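Local coordinates for coiled-coil and C2 domain-containing protein 1-like (Drosophila melanogaster, PDB 6EI6) that binds monophosphorylated phosphatidylinositols and takes part in endosomal protein sorting, being required for full activity of the ESCRT-III core component Shrub, at residues Thr140-Glu145 with Thr156-Ile161; Phe195-Arg200 with Gly211-Lys216. All blocks are in the same frame, centred on the assembly; numbering follows the deposited sequence.

Interaction 1 of 2, residues Thr140-Glu145 with Thr156-Ile161. With SO4 (sulfate ion), chain D.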
ATOM      1  N   THR A 140     -11.902  22.671 -10.171  1.00 72.89           N
ATOM      2  CA  THR A 140     -10.931  21.613 -10.400  1.00 63.10           C
ATOM      3  C   THR A 140     -11.636  20.288 -10.624  1.00 61.57           C
ATOM      4  O   THR A 140     -12.769  20.073 -10.191  1.00 64.91           O
ATOM      5  CB  THR A 140      -9.946  21.492  -9.236  1.00 62.40           C
ATOM      6  OG1 THR A 140     -10.652  21.707  -8.011  1.00 68.49           O
ATOM      7  CG2 THR A 140      -8.862  22.537  -9.356  1.00 59.39           C
ATOM      8  N   TYR A 141     -10.939  19.413 -11.336  1.00 60.90           N
ATOM      9  CA  TYR A 141     -11.323  18.023 -11.509  1.00 55.73           C
ATOM     10  C   TYR A 141     -10.034  17.231 -11.702  1.00 53.29           C
ATOM     11  O   TYR A 141      -8.984  17.796 -12.022  1.00 53.72           O
ATOM     12  CB  TYR A 141     -12.309  17.854 -12.680  1.00 51.05           C
ATOM     13  CG  TYR A 141     -11.698  18.101 -14.034  1.00 54.59           C
ATOM     14  CD1 TYR A 141     -11.623  19.387 -14.565  1.00 55.22           C
ATOM     15  CD2 TYR A 141     -11.179  17.054 -14.777  1.00 52.62           C
ATOM     16  CE1 TYR A 141     -11.047  19.617 -15.801  1.00 50.45           C
ATOM     17  CE2 TYR A 141     -10.598  17.278 -16.009  1.00 59.49           C
ATOM     18  CZ  TYR A 141     -10.535  18.567 -16.516  1.00 55.39           C
ATOM     19  OH  TYR A 141      -9.948  18.776 -17.747  1.00 54.76           O
ATOM     20  N   VAL A 142     -10.104  15.919 -11.481  1.00 53.52           N
ATOM     21  CA  VAL A 142      -8.926  15.056 -11.502  1.00 49.44           C
ATOM     22  C   VAL A 142      -9.158  13.935 -12.506  1.00 47.85           C
ATOM     23  O   VAL A 142     -10.196  13.272 -12.466  1.00 55.00           O
ATOM     24  CB  VAL A 142      -8.618  14.485 -10.099  1.00 48.59           C
ATOM     25  CG1 VAL A 142      -7.295  13.741 -10.095  1.00 44.96           C
ATOM     26  CG2 VAL A 142      -8.630  15.582  -9.049  1.00 43.84           C
ATOM     27  N   ARG A 143      -8.205  13.742 -13.413  1.00 42.14           N
ATOM     28  CA  ARG A 143      -8.194  12.603 -14.316  1.00 45.19           C
ATOM     29  C   ARG A 143      -7.368  11.472 -13.725  1.00 52.11           C
ATOM     30  O   ARG A 143      -6.299  11.703 -13.152  1.00 47.58           O
ATOM     31  CB  ARG A 143      -7.594  12.977 -15.665  1.00 47.60           C
ATOM     32  CG  ARG A 143      -8.308  14.076 -16.400  1.00 57.32           C
ATOM     33  CD  ARG A 143      -7.830  14.136 -17.857  1.00 56.09           C
ATOM     34  NE  ARG A 143      -8.581  15.119 -18.629  1.00 59.32           N
ATOM     35  CZ  ARG A 143      -9.847  14.968 -19.018  1.00 69.77           C
ATOM     36  NH1 ARG A 143     -10.533  13.866 -18.707  1.00 63.20           N
ATOM     37  NH2 ARG A 143     -10.435  15.933 -19.719  1.00 70.40           N
ATOM     38  N   VAL A 144      -7.853  10.244 -13.893  1.00 50.86           N
ATOM     39  CA  VAL A 144      -7.212   9.050 -13.359  1.00 41.49           C
ATOM     40  C   VAL A 144      -6.875   8.139 -14.523  1.00 45.41           C
ATOM     41  O   VAL A 144      -7.730   7.870 -15.372  1.00 53.82           O
ATOM     42  CB  VAL A 144      -8.114   8.318 -12.353  1.00 43.48           C
ATOM     43  CG1 VAL A 144      -7.418   7.035 -11.865  1.00 41.96           C
ATOM     44  CG2 VAL A 144      -8.493   9.248 -11.185  1.00 40.05           C
ATOM     45  N   GLU A 145      -5.640   7.666 -14.562  1.00 44.74           N
ATOM     46  CA  GLU A 145      -5.164   6.795 -15.623  1.00 48.11           C
ATOM     47  C   GLU A 145      -4.537   5.562 -14.984  1.00 53.12           C
ATOM     48  O   GLU A 145      -3.526   5.669 -14.284  1.00 48.40           O
ATOM     49  CB  GLU A 145      -4.163   7.533 -16.507  1.00 49.59           C
ATOM     50  CG  GLU A 145      -3.580   6.691 -17.621  1.00 58.26           C
ATOM     51  CD  GLU A 145      -2.886   7.533 -18.649  1.00 61.34           C
ATOM     52  OE1 GLU A 145      -2.739   8.749 -18.413  1.00 66.39           O
ATOM     53  OE2 GLU A 145      -2.479   6.981 -19.689  1.00 69.71           O
ATOM     54  N   THR A 156     -10.421   7.928 -16.602  1.00 50.15           N
ATOM     55  CA  THR A 156     -11.681   8.501 -16.156  1.00 47.45           C
ATOM     56  C   THR A 156     -11.364   9.806 -15.441  1.00 45.69           C
ATOM     57  O   THR A 156     -10.209  10.233 -15.400  1.00 49.64           O
ATOM     58  CB  THR A 156     -12.465   7.528 -15.262  1.00 52.62           C
ATOM     59  OG1 THR A 156     -13.533   8.237 -14.618  1.00 55.92           O
ATOM     60  CG2 THR A 156     -11.573   6.931 -14.184  1.00 51.35           C
ATOM     61  N   LYS A 157     -12.392  10.446 -14.874  1.00 43.25           N
ATOM     62  CA  LYS A 157     -12.182  11.734 -14.217  1.00 50.46           C
ATOM     63  C   LYS A 157     -13.269  11.996 -13.183  1.00 49.68           C
ATOM     64  O   LYS A 157     -14.385  11.487 -13.290  1.00 50.70           O
ATOM     65  CB  LYS A 157     -12.144  12.890 -15.229  1.00 56.88           C
ATOM     66  CG  LYS A 157     -13.512  13.342 -15.753  1.00 54.49           C
ATOM     67  CD  LYS A 157     -13.415  14.670 -16.490  1.00 59.47           C
ATOM     68  CE  LYS A 157     -14.783  15.183 -16.934  1.00 62.04           C
ATOM     69  NZ  LYS A 157     -15.067  14.806 -18.346  1.00 71.67           N
ATOM     70  N   THR A 158     -12.924  12.802 -12.182  1.00 48.66           N
ATOM     71  CA  THR A 158     -13.878  13.206 -11.166  1.00 51.73           C
ATOM     72  C   THR A 158     -14.785  14.306 -11.705  1.00 62.40           C
ATOM     73  O   THR A 158     -14.542  14.899 -12.766  1.00 61.17           O
ATOM     74  CB  THR A 158     -13.167  13.707  -9.906  1.00 57.62           C
ATOM     75  OG1 THR A 158     -12.863  15.108 -10.033  1.00 54.14           O
ATOM     76  CG2 THR A 158     -11.874  12.923  -9.663  1.00 59.48           C
ATOM     77  N   ASN A 159     -15.836  14.595 -10.941  1.00 60.78           N
ATOM     78  CA  ASN A 159     -16.698  15.727 -11.246  1.00 64.23           C
ATOM     79  C   ASN A 159     -15.883  17.009 -11.162  1.00 66.82           C
ATOM     80  O   ASN A 159     -14.671  16.976 -10.930  1.00 69.35           O
ATOM     81  CB  ASN A 159     -17.883  15.800 -10.274  1.00 65.09           C
ATOM     82  CG  ASN A 159     -18.981  14.795 -10.592  1.00 64.65           C
ATOM     83  OD1 ASN A 159     -18.964  14.116 -11.629  1.00 62.42           O
ATOM     84  ND2 ASN A 159     -19.948  14.697  -9.689  1.00 69.34           N
ATOM     85  N   VAL A 160     -16.531  18.148 -11.321  1.00 70.98           N
ATOM     86  CA  VAL A 160     -15.868  19.428 -11.170  1.00 67.62           C
ATOM     87  C   VAL A 160     -16.407  20.017  -9.874  1.00 69.97           C
ATOM     88  O   VAL A 160     -17.566  20.443  -9.798  1.00 77.67           O
ATOM     89  CB  VAL A 160     -16.105  20.358 -12.371  1.00 72.40           C
ATOM     90  CG1 VAL A 160     -15.301  21.653 -12.216  1.00 67.48           C
ATOM     91  CG2 VAL A 160     -15.765  19.646 -13.700  1.00 65.31           C
ATOM     92  N   ILE A 161     -15.590  20.002  -8.825  1.00 73.85           N
ATOM     93  CA  ILE A 161     -15.906  20.838  -7.678  1.00 78.09           C
ATOM     94  C   ILE A 161     -15.724  22.284  -8.102  1.00 78.89           C
ATOM     95  O   ILE A 161     -14.891  22.599  -8.970  1.00 75.65           O
ATOM     96  CB  ILE A 161     -15.035  20.487  -6.455  1.00 72.69           C
ATOM     97  CG1 ILE A 161     -13.561  20.784  -6.737  1.00 74.47           C
ATOM     98  CG2 ILE A 161     -15.251  19.048  -6.049  1.00 65.54           C
ATOM     99  CD1 ILE A 161     -13.119  22.229  -6.453  1.00 71.84           C
TER
HETATM  100  S   SO4 D 902     -13.187  13.960 -22.039  1.00118.35           S
HETATM  101  O1  SO4 D 902     -13.433  14.100 -20.599  1.00 93.57           O
HETATM  102  O2  SO4 D 902     -12.606  12.638 -22.312  1.00107.38           O
HETATM  103  O3  SO4 D 902     -14.451  14.106 -22.777  1.00109.82           O
HETATM  104  O4  SO4 D 902     -12.255  15.006 -22.472  1.00103.77           O
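Val142 and Thr158 meet in the tightly packed half of this contact: CG2 of Thr158 lies 3.6 Å from CB of Val142, and both side chains reach Val124 of the opposing sheet. Beside them Val144 CB meets Thr156 CG2 at 4.2 Å. The branched side chains suit extended strands, and their methyls fill the space between the sheets. Thr158 also has polar work. Its OG1 stands between the backbone N and the carbonyl carbon (chi1 86°), where it accepts the N-H of Val142 at 3.2 Å and donates to a lone pair of Asn159 O at 2.8 Å. A hydroxyl thus replaces a main-chain acceptor just where the pairing slips by one residue. Thr158 N still gives a main-chain bond to Val142 O, and toward Thr156 the pairing is regular, the Val144 N to Thr156 O bond being nearly straight (170°); at the far end, where Thr140 bridges Ile161, the Ile161 N to Thr140 O bond is weak.

The other face is the solvent side, with Lys157 exposed and Arg143 partly exposed, whereas Val142, Val144 and Thr158 are buried. Tyr141 CE2 sits over the centre of one face of the Arg143 guanidinium, and the Tyr141 hydroxyl is held by Asp207. The aliphatic part of Lys157 runs beside Arg143, and Lys157 CD lies 3.7 Å from Tyr141 CD2. Lys157 NZ bonds sulfate O1 at 2.9 Å; Arg143 NH1 reaches the same oxygen weakly, at 3.5 Å. The anion, probably from the crystallisation liquor, marks a place where two basic ends gather, and would ease their repulsion. The whole is an antiparallel hairpin with a break in its pairing, at the edge of one sheet of the C2 beta-sandwich.

Interaction 2 of 2, residues Phe195-Arg200 with Gly211-Lys216. With SO4 (sulfate ion), chain C.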
ATOM      1  N   PHE A 195      -2.545  10.618 -11.591  1.00 43.79           N
ATOM      2  CA  PHE A 195      -3.607  11.565 -11.260  1.00 40.35           C
ATOM      3  C   PHE A 195      -3.238  12.932 -11.819  1.00 45.86           C
ATOM      4  O   PHE A 195      -2.223  13.507 -11.421  1.00 50.70           O
ATOM      5  CB  PHE A 195      -3.813  11.679  -9.750  1.00 40.49           C
ATOM      6  CG  PHE A 195      -4.241  10.411  -9.107  1.00 46.57           C
ATOM      7  CD1 PHE A 195      -3.304   9.450  -8.736  1.00 41.91           C
ATOM      8  CD2 PHE A 195      -5.585  10.161  -8.880  1.00 43.17           C
ATOM      9  CE1 PHE A 195      -3.699   8.269  -8.170  1.00 42.93           C
ATOM     10  CE2 PHE A 195      -5.988   8.984  -8.294  1.00 44.08           C
ATOM     11  CZ  PHE A 195      -5.038   8.030  -7.938  1.00 46.81           C
ATOM     12  N   GLU A 196      -4.070  13.476 -12.701  1.00 49.10           N
ATOM     13  CA  GLU A 196      -3.831  14.802 -13.271  1.00 46.62           C
ATOM     14  C   GLU A 196      -4.872  15.777 -12.742  1.00 42.24           C
ATOM     15  O   GLU A 196      -6.071  15.542 -12.886  1.00 46.18           O
ATOM     16  CB  GLU A 196      -3.837  14.745 -14.793  1.00 40.10           C
ATOM     17  CG  GLU A 196      -2.634  14.007 -15.310  1.00 38.58           C
ATOM     18  CD  GLU A 196      -2.688  13.764 -16.797  1.00 51.14           C
ATOM     19  OE1 GLU A 196      -3.705  14.131 -17.410  1.00 54.48           O
ATOM     20  OE2 GLU A 196      -1.715  13.204 -17.356  1.00 62.48           O
ATOM     21  N   ILE A 197      -4.416  16.849 -12.102  1.00 41.54           N
ATOM     22  CA  ILE A 197      -5.308  17.818 -11.478  1.00 49.20           C
ATOM     23  C   ILE A 197      -5.471  19.005 -12.428  1.00 53.22           C
ATOM     24  O   ILE A 197      -4.488  19.638 -12.831  1.00 50.57           O
ATOM     25  CB  ILE A 197      -4.786  18.259 -10.106  1.00 49.00           C
ATOM     26  CG1 ILE A 197      -4.741  17.068  -9.148  1.00 50.38           C
ATOM     27  CG2 ILE A 197      -5.698  19.315  -9.525  1.00 52.90           C
ATOM     28  CD1 ILE A 197      -3.406  16.314  -9.131  1.00 47.22           C
ATOM     29  N   TYR A 198      -6.708  19.296 -12.817  1.00 51.56           N
ATOM     30  CA  TYR A 198      -6.970  20.307 -13.832  1.00 56.08           C
ATOM     31  C   TYR A 198      -7.866  21.401 -13.276  1.00 59.58           C
ATOM     32  O   TYR A 198      -8.822  21.117 -12.540  1.00 57.84           O
ATOM     33  CB  TYR A 198      -7.635  19.709 -15.059  1.00 51.88           C
ATOM     34  CG  TYR A 198      -6.707  19.016 -16.027  1.00 51.48           C
ATOM     35  CD1 TYR A 198      -6.077  19.717 -17.044  1.00 52.01           C
ATOM     36  CD2 TYR A 198      -6.495  17.653 -15.957  1.00 51.07           C
ATOM     37  CE1 TYR A 198      -5.244  19.075 -17.944  1.00 42.76           C
ATOM     38  CE2 TYR A 198      -5.671  17.013 -16.862  1.00 47.32           C
ATOM     39  CZ  TYR A 198      -5.050  17.728 -17.844  1.00 41.61           C
ATOM     40  OH  TYR A 198      -4.226  17.072 -18.734  1.00 48.48           O
ATOM     41  N   SER A 199      -7.549  22.653 -13.627  1.00 58.49           N
ATOM     42  CA  SER A 199      -8.473  23.765 -13.407  1.00 63.63           C
ATOM     43  C   SER A 199      -9.372  23.911 -14.628  1.00 61.62           C
ATOM     44  O   SER A 199      -8.925  23.710 -15.768  1.00 60.85           O
ATOM     45  CB  SER A 199      -7.730  25.077 -13.148  1.00 59.45           C
ATOM     46  OG  SER A 199      -7.133  25.552 -14.342  1.00 65.00           O
ATOM     47  N   ARG A 200     -10.646  24.241 -14.387  1.00 62.29           N
ATOM     48  CA  ARG A 200     -11.651  24.299 -15.454  1.00 65.12           C
ATOM     49  C   ARG A 200     -11.650  25.698 -16.055  1.00 64.80           C
ATOM     50  O   ARG A 200     -12.225  26.631 -15.485  1.00 65.24           O
ATOM     51  CB  ARG A 200     -13.032  23.931 -14.922  1.00 64.45           C
ATOM     52  CG  ARG A 200     -14.010  23.425 -15.971  1.00 64.86           C
ATOM     53  CD  ARG A 200     -15.122  24.445 -16.233  1.00 73.94           C
ATOM     54  NE  ARG A 200     -15.890  24.809 -15.031  1.00 80.03           N
ATOM     55  CZ  ARG A 200     -17.031  24.226 -14.639  1.00 81.24           C
ATOM     56  NH1 ARG A 200     -17.570  23.234 -15.355  1.00 70.48           N
ATOM     57  NH2 ARG A 200     -17.642  24.643 -13.525  1.00 74.29           N
ATOM     58  N   GLY A 211      -1.287  20.154 -11.728  1.00 52.43           N
ATOM     59  CA  GLY A 211      -0.184  19.309 -11.303  1.00 51.47           C
ATOM     60  C   GLY A 211      -0.519  17.842 -11.478  1.00 49.83           C
ATOM     61  O   GLY A 211      -1.681  17.458 -11.649  1.00 48.03           O
ATOM     62  N   THR A 212       0.532  17.028 -11.425  1.00 50.26           N
ATOM     63  CA  THR A 212       0.444  15.586 -11.574  1.00 49.06           C
ATOM     64  C   THR A 212       0.899  14.877 -10.293  1.00 50.92           C
ATOM     65  O   THR A 212       1.771  15.368  -9.560  1.00 48.98           O
ATOM     66  CB  THR A 212       1.267  15.121 -12.783  1.00 44.18           C
ATOM     67  OG1 THR A 212       0.716  15.711 -13.969  1.00 49.16           O
ATOM     68  CG2 THR A 212       1.193  13.606 -12.943  1.00 55.55           C
ATOM     69  N   VAL A 213       0.271  13.727 -10.021  1.00 46.40           N
ATOM     70  CA  VAL A 213       0.630  12.828  -8.930  1.00 45.55           C
ATOM     71  C   VAL A 213       0.702  11.409  -9.484  1.00 48.27           C
ATOM     72  O   VAL A 213      -0.248  10.945 -10.126  1.00 51.09           O
ATOM     73  CB  VAL A 213      -0.394  12.896  -7.784  1.00 45.92           C
ATOM     74  CG1 VAL A 213      -0.161  11.764  -6.826  1.00 43.79           C
ATOM     75  CG2 VAL A 213      -0.345  14.249  -7.074  1.00 44.50           C
ATOM     76  N   ASN A 214       1.814  10.715  -9.237  1.00 42.36           N
ATOM     77  CA  ASN A 214       1.997   9.341  -9.696  1.00 46.11           C
ATOM     78  C   ASN A 214       2.216   8.427  -8.498  1.00 47.41           C
ATOM     79  O   ASN A 214       3.190   8.599  -7.763  1.00 52.56           O
ATOM     80  CB  ASN A 214       3.176   9.231 -10.660  1.00 46.31           C
ATOM     81  CG  ASN A 214       2.796   9.626 -12.067  1.00 59.47           C
ATOM     82  OD1 ASN A 214       1.998   8.939 -12.712  1.00 61.89           O
ATOM     83  ND2 ASN A 214       3.351  10.744 -12.554  1.00 56.90           N
ATOM     84  N   VAL A 215       1.335   7.445  -8.316  1.00 43.04           N
ATOM     85  CA  VAL A 215       1.378   6.550  -7.159  1.00 45.43           C
ATOM     86  C   VAL A 215       1.709   5.130  -7.615  1.00 41.01           C
ATOM     87  O   VAL A 215       0.943   4.516  -8.371  1.00 39.41           O
ATOM     88  CB  VAL A 215       0.055   6.586  -6.391  1.00 48.47           C
ATOM     89  CG1 VAL A 215       0.112   5.628  -5.213  1.00 43.73           C
ATOM     90  CG2 VAL A 215      -0.232   8.019  -5.954  1.00 42.62           C
ATOM     91  N   LYS A 216       2.852   4.613  -7.164  1.00 43.04           N
ATOM     92  CA  LYS A 216       3.265   3.252  -7.501  1.00 43.35           C
ATOM     93  C   LYS A 216       2.321   2.225  -6.876  1.00 44.06           C
ATOM     94  O   LYS A 216       1.894   2.364  -5.725  1.00 42.24           O
ATOM     95  CB  LYS A 216       4.692   2.987  -7.016  1.00 41.88           C
ATOM     96  CG  LYS A 216       5.744   3.794  -7.714  1.00 41.39           C
ATOM     97  CD  LYS A 216       5.690   3.531  -9.202  1.00 47.65           C
ATOM     98  CE  LYS A 216       7.081   3.395  -9.761  1.00 52.71           C
ATOM     99  NZ  LYS A 216       7.002   3.044 -11.204  1.00 65.31           N
TER
HETATM  100  S   SO4 C 901       4.591   4.143 -14.458  1.00 87.64           S
HETATM  101  O1  SO4 C 901       3.296   3.512 -14.771  1.00 74.54           O
HETATM  102  O2  SO4 C 901       5.707   3.312 -14.939  1.00 74.90           O
HETATM  103  O3  SO4 C 901       4.698   4.328 -12.999  1.00 70.10           O
HETATM  104  O4  SO4 C 901       4.657   5.438 -15.148  1.00 94.68           O
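The main-chain N-H of Phe195 gives the shortest polar bond here, 2.7 Å to Val213 O and nearly straight at 166°. Phe195 CG is anti to its carbonyl carbon, beside the backbone N (chi1 -62°), which fits with Val213 O lying in the ring plane, at the ring edge. Val213 N returns the bond to Phe195 O. Ile197 N meets Gly211 O at 2.8 Å, nearly along the C=O axis, but the return bond from Gly211 N to Ile197 O is weak.

Phe195, Ile197, Val213 and Val215 make an apolar face. Phe195 CB touches Val213 CB at 4.1 Å, and Phe195 CE1 reaches Val215 CG2. Ile197 CD1 lies 3.3 Å from Gly211 O. Flat and branched apolar groups suit this place, since Leu243, Leu232 and Tyr230 of the other sheet pack against them.

On the reverse face Glu196 and Thr212 lie side by side, and the Tyr198 hydroxyl bonds Glu196 OE1 from above the carboxylate plane. Lys216 NZ bonds Arg190 O and, at 3.2 Å, O3 of a sulfate, probably from the crystallisation liquor, which His191 and Gly192 also hold. Such a hairpin, apolar within and polar without, is the antiparallel edge of a C2 beta-sandwich sheet.

How the interactions relate
Followed from the N terminus, the chain first folds back on itself through interaction 1, where 140-145 turns over ten intervening residues to pair with 156-161. It then leaves for the other sheet as strand 171-176, passes through helix 182-190, and returns for interaction 2, which closes a second hairpin of equal span between 195-200 and 211-216. The two loops neither nest nor cross. Their first strands lie next to each other, joined by probable hydrogen bonds from Tyr198 N to Tyr141 O and from Arg143 N to Glu196 O, while their second strands form the outer edges of the sheet within this chain. Together the hairpins build one four-stranded sheet of the C2 domain.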